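Local coordinates for protection of telomeres protein 1 (Schizosaccharomyces pombe, PDB 4HIM) that binds single-stranded telomeric DNA, here through its second DNA-binding domain of OB fold, protects the 3' overhang of the telomere and regulates telomerase, at residues R68-D73 with E105-G110. The protein carries 1 engineered substitution. Residues are numbered along the deposited sequence; the frame is centred on the assembly and turned at random.
With nucleotides of chain B.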
ATOM      1  N   ARG A  68       0.357  -5.330  -1.545  1.00 14.62           N
ATOM      2  CA  ARG A  68      -1.020  -5.523  -1.119  1.00 16.12           C
ATOM      3  C   ARG A  68      -1.191  -5.165   0.351  1.00 18.81           C
ATOM      4  O   ARG A  68      -0.429  -5.623   1.200  1.00 19.51           O
ATOM      5  CB  ARG A  68      -1.447  -6.970  -1.350  1.00 20.32           C
ATOM      6  CG  ARG A  68      -2.873  -7.258  -0.938  1.00 21.82           C
ATOM      7  CD  ARG A  68      -3.386  -8.503  -1.613  1.00 28.32           C
ATOM      8  NE  ARG A  68      -2.689  -9.681  -1.128  1.00 34.69           N
ATOM      9  CZ  ARG A  68      -2.232 -10.654  -1.904  1.00 32.92           C
ATOM     10  NH1 ARG A  68      -2.401 -10.598  -3.216  1.00 30.79           N
ATOM     11  NH2 ARG A  68      -1.607 -11.687  -1.364  1.00 34.05           N
ATOM     12  N   CYS A  69      -2.198  -4.348   0.642  1.00 17.54           N
ATOM     13  CA  CYS A  69      -2.570  -4.045   2.017  1.00 15.09           C
ATOM     14  C   CYS A  69      -3.973  -4.552   2.330  1.00 18.18           C
ATOM     15  O   CYS A  69      -4.929  -4.206   1.646  1.00 17.87           O
ATOM     16  CB  CYS A  69      -2.490  -2.538   2.272  1.00 16.56           C
ATOM     17  SG  CYS A  69      -0.968  -1.762   1.680  1.00 20.38           S
ATOM     18  N   ILE A  70      -4.083  -5.368   3.373  1.00 16.41           N
ATOM     19  CA  ILE A  70      -5.378  -5.852   3.825  1.00 19.57           C
ATOM     20  C   ILE A  70      -5.878  -5.080   5.040  1.00 17.51           C
ATOM     21  O   ILE A  70      -5.215  -5.028   6.070  1.00 18.39           O
ATOM     22  CB  ILE A  70      -5.343  -7.346   4.171  1.00 19.32           C
ATOM     23  CG1 ILE A  70      -4.644  -8.131   3.062  1.00 23.98           C
ATOM     24  CG2 ILE A  70      -6.752  -7.870   4.390  1.00 21.76           C
ATOM     25  CD1 ILE A  70      -5.585  -8.807   2.111  1.00 26.59           C
ATOM     26  N   LEU A  71      -7.061  -4.489   4.905  1.00 16.03           N
ATOM     27  CA  LEU A  71      -7.629  -3.645   5.942  1.00 17.03           C
ATOM     28  C   LEU A  71      -8.835  -4.335   6.573  1.00 17.58           C
ATOM     29  O   LEU A  71      -9.814  -4.627   5.892  1.00 16.55           O
ATOM     30  CB  LEU A  71      -8.036  -2.288   5.365  1.00 16.95           C
ATOM     31  CG  LEU A  71      -6.944  -1.229   5.188  1.00 18.98           C
ATOM     32  CD1 LEU A  71      -5.822  -1.743   4.310  1.00 20.17           C
ATOM     33  CD2 LEU A  71      -7.517   0.045   4.608  1.00 17.45           C
ATOM     34  N   TRP A  72      -8.750  -4.601   7.874  1.00 18.49           N
ATOM     35  CA  TRP A  72      -9.821  -5.276   8.595  1.00 19.26           C
ATOM     36  C   TRP A  72     -10.599  -4.293   9.460  1.00 19.62           C
ATOM     37  O   TRP A  72     -10.086  -3.241   9.830  1.00 19.25           O
ATOM     38  CB  TRP A  72      -9.265  -6.378   9.495  1.00 19.41           C
ATOM     39  CG  TRP A  72      -8.495  -7.445   8.792  1.00 22.30           C
ATOM     40  CD1 TRP A  72      -7.140  -7.550   8.702  1.00 20.61           C
ATOM     41  CD2 TRP A  72      -9.031  -8.575   8.101  1.00 19.86           C
ATOM     42  NE1 TRP A  72      -6.798  -8.671   7.992  1.00 23.89           N
ATOM     43  CE2 TRP A  72      -7.944  -9.319   7.611  1.00 20.52           C
ATOM     44  CE3 TRP A  72     -10.325  -9.030   7.847  1.00 20.33           C
ATOM     45  CZ2 TRP A  72      -8.111 -10.488   6.880  1.00 24.11           C
ATOM     46  CZ3 TRP A  72     -10.487 -10.188   7.126  1.00 24.00           C
ATOM     47  CH2 TRP A  72      -9.389 -10.905   6.649  1.00 25.81           C
ATOM     48  N   ASP A  73     -11.833  -4.656   9.790  1.00 18.07           N
ATOM     49  CA  ASP A  73     -12.589  -3.962  10.826  1.00 19.86           C
ATOM     50  C   ASP A  73     -12.583  -2.451  10.599  1.00 21.56           C
ATOM     51  O   ASP A  73     -12.863  -1.986   9.498  1.00 21.80           O
ATOM     52  CB  ASP A  73     -12.041  -4.315  12.209  1.00 22.81           C
ATOM     53  CG  ASP A  73     -11.896  -5.812  12.409  1.00 23.25           C
ATOM     54  OD1 ASP A  73     -12.885  -6.535  12.192  1.00 21.89           O
ATOM     55  OD2 ASP A  73     -10.795  -6.266  12.778  1.00 23.23           O
ATOM     56  N   GLU A 105       3.095  -8.659   2.295  1.00 19.03           N
ATOM     57  CA  GLU A 105       1.914  -7.809   2.330  1.00 18.31           C
ATOM     58  C   GLU A 105       1.802  -7.059   3.654  1.00 19.40           C
ATOM     59  O   GLU A 105       2.394  -7.453   4.652  1.00 20.91           O
ATOM     60  CB  GLU A 105       0.655  -8.638   2.078  1.00 21.17           C
ATOM     61  CG  GLU A 105       0.498  -9.827   2.997  1.00 24.98           C
ATOM     62  CD  GLU A 105      -0.726 -10.658   2.668  1.00 28.59           C
ATOM     63  OE1 GLU A 105      -1.191 -10.601   1.514  1.00 29.19           O
ATOM     64  OE2 GLU A 105      -1.218 -11.369   3.562  1.00 28.29           O
ATOM     65  N   CYS A 106       1.040  -5.973   3.647  1.00 19.04           N
ATOM     66  CA  CYS A 106       0.790  -5.218   4.862  0.50 19.18           C
ATOM     67  C   CYS A 106      -0.632  -5.467   5.373  1.00 20.07           C
ATOM     68  O   CYS A 106      -1.565  -5.643   4.592  1.00 18.98           O
ATOM     69  CB  CYS A 106       1.041  -3.728   4.616  0.50 20.47           C
ATOM     70  SG  CYS A 106      -0.025  -2.616   5.537  0.50 31.36           S
ATOM     71  N   ILE A 107      -0.782  -5.491   6.694  1.00 19.33           N
ATOM     72  CA  ILE A 107      -2.063  -5.779   7.324  1.00 19.61           C
ATOM     73  C   ILE A 107      -2.414  -4.715   8.352  1.00 22.81           C
ATOM     74  O   ILE A 107      -1.573  -4.306   9.143  1.00 21.29           O
ATOM     75  CB  ILE A 107      -2.054  -7.137   8.036  1.00 21.50           C
ATOM     76  CG1 ILE A 107      -1.368  -8.196   7.167  1.00 24.47           C
ATOM     77  CG2 ILE A 107      -3.475  -7.550   8.411  1.00 22.33           C
ATOM     78  CD1 ILE A 107      -2.197  -8.658   6.011  1.00 23.91           C
ATOM     79  N   LEU A 108      -3.666  -4.278   8.338  1.00 18.84           N
ATOM     80  CA  LEU A 108      -4.242  -3.563   9.466  1.00 21.50           C
ATOM     81  C   LEU A 108      -5.331  -4.394  10.128  1.00 21.04           C
ATOM     82  O   LEU A 108      -6.464  -4.411   9.666  1.00 21.41           O
ATOM     83  CB  LEU A 108      -4.821  -2.225   9.010  1.00 21.78           C
ATOM     84  CG  LEU A 108      -3.824  -1.179   8.520  1.00 22.50           C
ATOM     85  CD1 LEU A 108      -3.317  -1.526   7.130  1.00 22.19           C
ATOM     86  CD2 LEU A 108      -4.450   0.200   8.540  1.00 25.77           C
ATOM     87  N   HIS A 109      -4.978  -5.081  11.210  1.00 20.93           N
ATOM     88  CA  HIS A 109      -5.963  -5.743  12.054  1.00 20.91           C
ATOM     89  C   HIS A 109      -6.777  -4.738  12.859  1.00 20.52           C
ATOM     90  O   HIS A 109      -6.303  -3.653  13.170  1.00 22.21           O
ATOM     91  CB  HIS A 109      -5.284  -6.717  13.016  1.00 20.64           C
ATOM     92  CG  HIS A 109      -4.566  -7.840  12.338  1.00 24.25           C
ATOM     93  ND1 HIS A 109      -5.205  -8.983  11.915  1.00 26.96           N
ATOM     94  CD2 HIS A 109      -3.261  -7.998  12.020  1.00 26.99           C
ATOM     95  CE1 HIS A 109      -4.326  -9.796  11.360  1.00 23.73           C
ATOM     96  NE2 HIS A 109      -3.139  -9.221  11.411  1.00 29.97           N
ATOM     97  N   GLY A 110      -7.999  -5.119  13.207  1.00 22.77           N
ATOM     98  CA  GLY A 110      -8.738  -4.436  14.251  1.00 23.14           C
ATOM     99  C   GLY A 110      -7.915  -4.151  15.495  1.00 26.11           C
ATOM    100  O   GLY A 110      -7.170  -5.005  15.962  1.00 23.05           O
TER
ATOM    101  O5'  DG B   1      -8.461 -16.257  11.410  1.00 49.38           O
ATOM    102  C5'  DG B   1      -9.769 -16.625  10.996  1.00 45.70           C
ATOM    103  C4'  DG B   1     -10.285 -15.645   9.963  1.00 45.43           C
ATOM    104  O4'  DG B   1     -10.271 -14.330  10.560  1.00 38.79           O
ATOM    105  C3'  DG B   1      -9.423 -15.538   8.709  1.00 44.78           C
ATOM    106  O3'  DG B   1      -9.904 -16.403   7.661  1.00 49.56           O
ATOM    107  C2'  DG B   1      -9.457 -14.054   8.336  1.00 39.29           C
ATOM    108  C1'  DG B   1     -10.066 -13.361   9.559  1.00 34.66           C
ATOM    109  N9   DG B   1      -9.266 -12.279  10.132  1.00 28.66           N
ATOM    110  C8   DG B   1      -7.902 -12.188  10.249  1.00 32.08           C
ATOM    111  N7   DG B   1      -7.503 -11.081  10.816  1.00 28.89           N
ATOM    112  C5   DG B   1      -8.678 -10.393  11.092  1.00 24.29           C
ATOM    113  C6   DG B   1      -8.895  -9.134  11.703  1.00 20.42           C
ATOM    114  O6   DG B   1      -8.068  -8.329  12.139  1.00 21.35           O
ATOM    115  N1   DG B   1     -10.251  -8.832  11.781  1.00 20.63           N
ATOM    116  C2   DG B   1     -11.267  -9.638  11.333  1.00 23.21           C
ATOM    117  N2   DG B   1     -12.514  -9.184  11.491  1.00 28.88           N
ATOM    118  N3   DG B   1     -11.075 -10.811  10.766  1.00 28.84           N
ATOM    119  C4   DG B   1      -9.765 -11.123  10.677  1.00 27.72           C
ATOM    120  P    DG B   2     -11.178 -15.982   6.778  1.00 48.87           P
ATOM    121  OP1  DG B   2     -12.086 -15.194   7.633  1.00 53.49           O
ATOM    122  OP2  DG B   2     -11.681 -17.190   6.097  1.00 51.16           O
ATOM    123  O5'  DG B   2     -10.560 -15.041   5.650  1.00 42.38           O
ATOM    124  C5'  DG B   2     -11.330 -13.966   5.133  1.00 38.56           C
ATOM    125  C4'  DG B   2     -10.958 -13.680   3.694  1.00 37.10           C
ATOM    126  O4'  DG B   2      -9.752 -12.879   3.642  1.00 36.08           O
ATOM    127  C3'  DG B   2     -10.667 -14.931   2.882  1.00 41.27           C
ATOM    128  O3'  DG B   2     -11.043 -14.722   1.537  1.00 42.79           O
ATOM    129  C2'  DG B   2      -9.156 -15.086   3.025  1.00 37.72           C
ATOM    130  C1'  DG B   2      -8.684 -13.638   3.112  1.00 34.79           C
ATOM    131  N9   DG B   2      -7.523 -13.477   3.979  1.00 33.82           N
ATOM    132  C8   DG B   2      -7.442 -13.815   5.305  1.00 36.07           C
ATOM    133  N7   DG B   2      -6.280 -13.565   5.829  1.00 32.38           N
ATOM    134  C5   DG B   2      -5.544 -13.029   4.788  1.00 27.24           C
ATOM    135  C6   DG B   2      -4.210 -12.570   4.768  1.00 29.26           C
ATOM    136  O6   DG B   2      -3.398 -12.545   5.695  1.00 25.45           O
ATOM    137  N1   DG B   2      -3.851 -12.105   3.510  1.00 26.17           N
ATOM    138  C2   DG B   2      -4.677 -12.085   2.414  1.00 31.68           C
ATOM    139  N2   DG B   2      -4.148 -11.597   1.285  1.00 33.46           N
ATOM    140  N3   DG B   2      -5.931 -12.511   2.423  1.00 29.97           N
ATOM    141  C4   DG B   2      -6.294 -12.969   3.640  1.00 29.28           C
ATOM    142  P    DA B   5      -3.544 -14.328  -9.332  1.00 35.36           P
ATOM    143  OP1  DA B   5      -4.700 -14.896  -9.998  1.00 33.24           O
ATOM    144  OP2  DA B   5      -2.269 -15.034  -9.327  1.00 36.68           O
ATOM    145  O5'  DA B   5      -3.248 -12.861  -9.833  1.00 30.19           O
ATOM    146  C5'  DA B   5      -4.262 -11.890  -9.838  1.00 30.98           C
ATOM    147  C4'  DA B   5      -3.702 -10.483  -9.943  1.00 25.42           C
ATOM    148  O4'  DA B   5      -3.056 -10.079  -8.715  1.00 24.51           O
ATOM    149  C3'  DA B   5      -2.654 -10.298 -11.024  1.00 25.65           C
ATOM    150  O3'  DA B   5      -2.749  -9.008 -11.558  1.00 26.23           O
ATOM    151  C2'  DA B   5      -1.345 -10.510 -10.266  1.00 23.51           C
ATOM    152  C1'  DA B   5      -1.665  -9.901  -8.908  1.00 24.66           C
ATOM    153  N9   DA B   5      -1.003 -10.534  -7.771  1.00 25.06           N
ATOM    154  C8   DA B   5      -0.787 -11.863  -7.599  1.00 24.61           C
ATOM    155  N7   DA B   5      -0.197 -12.180  -6.485  1.00 23.01           N
ATOM    156  C5   DA B   5      -0.013 -10.960  -5.872  1.00 26.02           C
ATOM    157  C6   DA B   5       0.564 -10.611  -4.641  1.00 27.24           C
ATOM    158  N6   DA B   5       1.068 -11.505  -3.802  1.00 29.52           N
ATOM    159  N1   DA B   5       0.595  -9.309  -4.322  1.00 25.07           N
ATOM    160  C2   DA B   5       0.086  -8.420  -5.168  1.00 20.57           C
ATOM    161  N3   DA B   5      -0.483  -8.627  -6.350  1.00 24.49           N
ATOM    162  C4   DA B   5      -0.507  -9.932  -6.642  1.00 23.90           C
TER
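Trp72 meets CG2 of Ile107 at its indole edge, 3.5 Å from NE1, while CG2 of Ile70 backs one face and the base of DG1 of chain B stacks on the other. Ile107 CG2 also sits over a face of His109. The broad indole suits a purine; an alanine here would probably leave DG1 without its stacking platform and the two isoleucines without their aromatic neighbour. Around that base, the two oxygens of Asp73 match two guanine donors, OD2 taking N1 at 2.8 Å and OD1 taking N2, while His109 ND1 donates to O6 at 2.9 Å. In the guanidinium plane of Arg68, NE and NH2 grip Glu105 OE1 side-on, NH2 at 3.1 Å; DA5 of chain B covers a face. The extended chain of Glu105 (chi2 -177°) carries its carboxylate, turned 80° from the guanidinium, out to DG2 of chain B, OE2 accepting from N1 at 2.7 Å and OE1 from N2. Arg68 NH2 also hydrogen-bonds a thymine O2 and salt-bridges Asp99. Backbone hydrogen bonds such as Leu108 N to Ile70 O (2.8 Å) join the parallel strands. Small Cys69 and Cys106 and branched, space-filling Leu71 and Leu108 line the other side, against Met91; strands 33-38 and 94-98 flank the pair.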